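Side-chain contacts in cellulose-binding protein (Saccharophagus degradans, PDB 2YHG), which is of unproven activity but may hydrolyse glycosidic bonds of carbohydrates through a nucleoside hydrolase-like domain, in a larger polysaccharide-binding protein: residues N75-Y78 and V79-I82; G243-P246 and A247-H250. All blocks are in the same frame, centred on the assembly; numbering follows the deposited sequence. Where two conformers were deposited one is given.

Contact 1: residues N75-Y78 and V79-I82; sequences NTAY and VDRI
Thr76 and Asp80 meet at the N-terminus of helix 77-93, where Thr76 holds the N-cap position and Asn75, one residue earlier, forms an Asx turn by accepting the N-H of Ala77 on OD1. The two side chains cross at about a right angle. Thr76 OG1 donates to Asp80 OD1 over 2.8 Å, meeting it on the syn side but 32° out of the carboxylate plane. Although Thr76 sits at the N-cap, its hydroxyl makes no capping bond; a chi1 of 63° sets it between the backbone N and carbonyl carbon, turned to the acid. Backbone and side chain grip the same pair, since Asp80 N donates to Thr76 O at 2.8 Å with an N-H...O angle of 163°. OD1 has a second partner in Asn110 of strand 110-112, tying the helix start to the edge of the parallel sheet, while Val79 packs on Ile62 and Thr64 of the neighbouring strand. Two residues further along, Ile82 N bonds to Tyr78 O, and the Ile82 CG1 branch lies 3.5 Å from that oxygen. A water also donates to Tyr78 O, at 2.9 Å.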
loop_
_atom_site.group_PDB
_atom_site.type_symbol
_atom_site.label_atom_id
_atom_site.label_comp_id
_atom_site.label_asym_id
_atom_site.label_seq_id
_atom_site.Cartn_x
_atom_site.Cartn_y
_atom_site.Cartn_z
ATOM N N ASN A 75 12.452 -18.026 13.407
ATOM C CA ASN A 75 11.466 -18.882 12.760
ATOM C C ASN A 75 10.268 -18.033 12.357
ATOM O O ASN A 75 10.221 -16.829 12.658
ATOM C CB ASN A 75 11.055 -20.024 13.708
ATOM C CG ASN A 75 10.448 -19.509 14.981
ATOM O OD1 ASN A 75 9.416 -18.847 14.931
ATOM N ND2 ASN A 75 11.120 -19.703 16.104
ATOM N N THR A 76 9.337 -18.639 11.629
ATOM C CA THR A 76 8.171 -17.962 11.118
ATOM C C THR A 76 6.890 -18.248 11.922
ATOM O O THR A 76 5.786 -18.169 11.390
ATOM C CB THR A 76 7.915 -18.263 9.615
ATOM O OG1 THR A 76 7.650 -19.655 9.443
ATOM C CG2 THR A 76 9.077 -17.868 8.761
ATOM N N ALA A 77 7.002 -18.596 13.214
ATOM C CA ALA A 77 5.828 -19.089 13.930
ATOM C C ALA A 77 4.695 -18.072 14.014
ATOM O O ALA A 77 3.538 -18.468 13.992
ATOM C CB ALA A 77 6.196 -19.618 15.305
ATOM N N TYR A 78 4.975 -16.769 14.140
ATOM C CA TYR A 78 3.878 -15.792 14.120
ATOM C C TYR A 78 3.076 -15.862 12.816
ATOM O O TYR A 78 1.855 -15.913 12.811
ATOM C CB TYR A 78 4.383 -14.359 14.281
ATOM C CG TYR A 78 4.720 -13.949 15.686
ATOM C CD1 TYR A 78 3.744 -13.522 16.550
ATOM C CD2 TYR A 78 6.036 -13.962 16.128
ATOM C CE1 TYR A 78 4.089 -13.114 17.877
ATOM C CE2 TYR A 78 6.384 -13.582 17.412
ATOM C CZ TYR A 78 5.430 -13.165 18.264
ATOM O OH TYR A 78 5.802 -12.775 19.538
ATOM N N VAL A 79 3.788 -15.851 11.703
ATOM C CA VAL A 79 3.148 -15.914 10.412
ATOM C C VAL A 79 2.445 -17.268 10.224
ATOM O O VAL A 79 1.325 -17.311 9.716
ATOM C CB VAL A 79 4.109 -15.596 9.274
ATOM C CG1 VAL A 79 3.470 -15.864 7.902
ATOM C CG2 VAL A 79 4.594 -14.153 9.373
ATOM N N ASP A 80 3.071 -18.352 10.674
ATOM C CA ASP A 80 2.450 -19.662 10.534
ATOM C C ASP A 80 1.069 -19.652 11.181
ATOM O O ASP A 80 0.118 -20.229 10.664
ATOM C CB ASP A 80 3.301 -20.721 11.257
ATOM C CG ASP A 80 4.690 -20.925 10.689
ATOM O OD1 ASP A 80 5.020 -20.457 9.580
ATOM O OD2 ASP A 80 5.461 -21.606 11.408
ATOM N N ARG A 81 0.985 -19.094 12.392
ATOM C CA ARG A 81 -0.247 -19.059 13.161
ATOM C C ARG A 81 -1.326 -18.252 12.441
ATOM O O ARG A 81 -2.495 -18.648 12.358
ATOM C CB ARG A 81 0.067 -18.470 14.545
ATOM C CG ARG A 81 -1.092 -18.357 15.501
ATOM C CD ARG A 81 -0.602 -18.280 16.942
ATOM N NE ARG A 81 -1.682 -17.921 17.835
ATOM C CZ ARG A 81 -2.134 -16.691 17.975
ATOM N NH1 ARG A 81 -1.545 -15.683 17.339
ATOM N NH2 ARG A 81 -3.178 -16.475 18.763
ATOM N N ILE A 82 -0.947 -17.111 11.889
ATOM C CA ILE A 82 -1.875 -16.265 11.178
ATOM C C ILE A 82 -2.330 -16.950 9.873
ATOM O O ILE A 82 -3.517 -16.886 9.551
ATOM C CB ILE A 82 -1.278 -14.870 10.951
ATOM C CG1 ILE A 82 -1.158 -14.117 12.282
ATOM C CG2 ILE A 82 -2.103 -14.089 9.941
ATOM C CD1 ILE A 82 -0.265 -12.927 12.271
HETATM O O HOH W 1 8.150 -21.639 12.070
HETATM O O HOH W 2 0.568 -15.174 15.298
#

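Contact 2: residues G243-P246 and A247-H250; sequences GDTP and AFLH. With CA (calcium ion), chain B.
Both branches of Thr245 touch the Phe248 ring, and one of them goes on to Leu249. Thr245 CB stands 4.0 Å from Phe248 CZ. Thr245 OG1 is 3.6 Å from Phe248 CZ, yet its polar partners are Glu242 and Ser46, which occupy the hydroxyl by hydrogen bonds. Thr245 CG2, anti to the backbone N, comes to 3.7 Å from Phe248 CZ. On its other contact, Thr245 CG2 reaches Leu249 CG at 3.5 Å and lies within van der Waals range of both leucine methyls. Thr245 immediately precedes the one-turn helix 246-249 of the nucleoside hydrolase-like domain, which lies against helix 42-52 and strand 180-185 of the parallel sheet. Thr245 O accepts two N-H groups: Leu249 N lies in the carbonyl plane at 3.0 Å, whereas Phe248 N comes from above it, 48° out. The same oxygen sits 3.5 Å above one face of the Phe248 ring, offset toward the rim; a chi1 of 57° folds the ring back over residue 245. Asp244 uses its backbone and its side chain separately. Its carbonyl oxygen accepts from Ala247 N, and Asp244 OD2 binds the calcium ion at 2.5 Å, in a site completed by Asp36, Asp43, the carbonyl of Trp151 and two waters; such an aspartate-rich site with a main-chain carbonyl ligand is consistent with kinship to nucleoside hydrolases.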
loop_
_atom_site.group_PDB
_atom_site.type_symbol
_atom_site.label_atom_id
_atom_site.label_comp_id
_atom_site.label_asym_id
_atom_site.label_seq_id
_atom_site.Cartn_x
_atom_site.Cartn_y
_atom_site.Cartn_z
ATOM N N GLY A 243 0.893 0.307 12.842
ATOM C CA GLY A 243 1.782 1.336 12.343
ATOM C C GLY A 243 2.352 1.040 10.955
ATOM O O GLY A 243 2.689 1.977 10.231
ATOM N N ASP A 244 2.465 -0.245 10.603
ATOM C CA ASP A 244 3.048 -0.630 9.328
ATOM C C ASP A 244 2.034 -0.717 8.199
ATOM O O ASP A 244 2.424 -0.857 7.036
ATOM C CB ASP A 244 3.731 -1.960 9.464
ATOM C CG ASP A 244 4.814 -1.939 10.497
ATOM O OD1 ASP A 244 5.633 -1.005 10.400
ATOM O OD2 ASP A 244 4.831 -2.783 11.417
ATOM N N THR A 245 0.750 -0.665 8.502
ATOM C CA THR A 245 -0.281 -0.888 7.478
ATOM C C THR A 245 -0.249 0.081 6.292
ATOM O O THR A 245 -0.559 -0.366 5.195
ATOM C CB THR A 245 -1.644 -0.985 8.165
ATOM O OG1 THR A 245 -1.652 -2.263 8.803
ATOM C CG2 THR A 245 -2.823 -0.803 7.237
ATOM N N PRO A 246 0.202 1.324 6.452
ATOM C CA PRO A 246 0.326 2.187 5.257
ATOM C C PRO A 246 1.184 1.560 4.152
ATOM O O PRO A 246 0.995 1.911 2.970
ATOM C CB PRO A 246 0.876 3.473 5.811
ATOM C CG PRO A 246 0.249 3.516 7.197
ATOM C CD PRO A 246 0.414 2.096 7.692
ATOM N N ALA A 247 2.131 0.701 4.520
ATOM C CA ALA A 247 3.021 0.060 3.561
ATOM C C ALA A 247 2.318 -0.908 2.617
ATOM O O ALA A 247 2.918 -1.291 1.602
ATOM C CB ALA A 247 4.151 -0.631 4.292
ATOM N N PHE A 248 1.096 -1.322 2.893
ATOM C CA PHE A 248 0.273 -1.923 1.846
ATOM C C PHE A 248 -0.938 -1.110 1.466
ATOM O O PHE A 248 -1.405 -1.253 0.331
ATOM C CB PHE A 248 -0.137 -3.394 2.111
ATOM C CG PHE A 248 -0.870 -3.617 3.380
ATOM C CD1 PHE A 248 -0.180 -3.842 4.563
ATOM C CD2 PHE A 248 -2.262 -3.707 3.406
ATOM C CE1 PHE A 248 -0.855 -4.093 5.743
ATOM C CE2 PHE A 248 -2.935 -3.899 4.595
ATOM C CZ PHE A 248 -2.215 -4.122 5.759
ATOM N N LEU A 249 -1.446 -0.224 2.301
ATOM C CA LEU A 249 -2.564 0.599 1.856
ATOM C C LEU A 249 -2.139 1.478 0.685
ATOM O O LEU A 249 -2.995 1.851 -0.138
ATOM C CB LEU A 249 -3.127 1.471 2.982
ATOM C CG LEU A 249 -3.682 0.726 4.183
ATOM C CD1 LEU A 249 -4.355 1.749 5.115
ATOM C CD2 LEU A 249 -4.646 -0.380 3.760
ATOM N N HIS A 250 -0.866 1.819 0.570
ATOM C CA HIS A 250 -0.355 2.601 -0.563
ATOM C C HIS A 250 -0.759 1.957 -1.897
ATOM O O HIS A 250 -1.004 2.696 -2.864
ATOM C CB HIS A 250 1.167 2.679 -0.411
ATOM C CG HIS A 250 1.812 3.599 -1.383
ATOM N ND1 HIS A 250 1.400 4.891 -1.555
ATOM C CD2 HIS A 250 2.867 3.380 -2.209
ATOM C CE1 HIS A 250 2.165 5.421 -2.491
ATOM N NE2 HIS A 250 3.076 4.541 -2.898
HETATM CA CA CA B . 6.913 -3.609 12.612
HETATM O O HOH W 3 5.982 -2.242 14.585
HETATM O O HOH W 4 8.671 -2.809 14.176
#

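In the fold
Along the chain, contact 1 precedes contact 2, and both belong to the nucleoside hydrolase-like domain. Their centres are 20 Å apart and their nearest atoms about 11 Å, so they do not touch. Helix 42-52 links them: Ile82 packs on Glu44, Leu47 and Leu51, while Thr245 and Phe248 lie against Arg49. Residues 75-82 also pack on strands 58-64 and 110-112, at one side of the six-stranded parallel sheet; residues 243-250 touch strand 180-185 on the other side of central strand 30-35. Contact 2 supplies a calcium ligand; contact 1 binds no metal, its Ile82 side chain being about 7 Å from that of calcium-binding Asp43 and its Tyr78 side chain about 11 Å from a calcium ion.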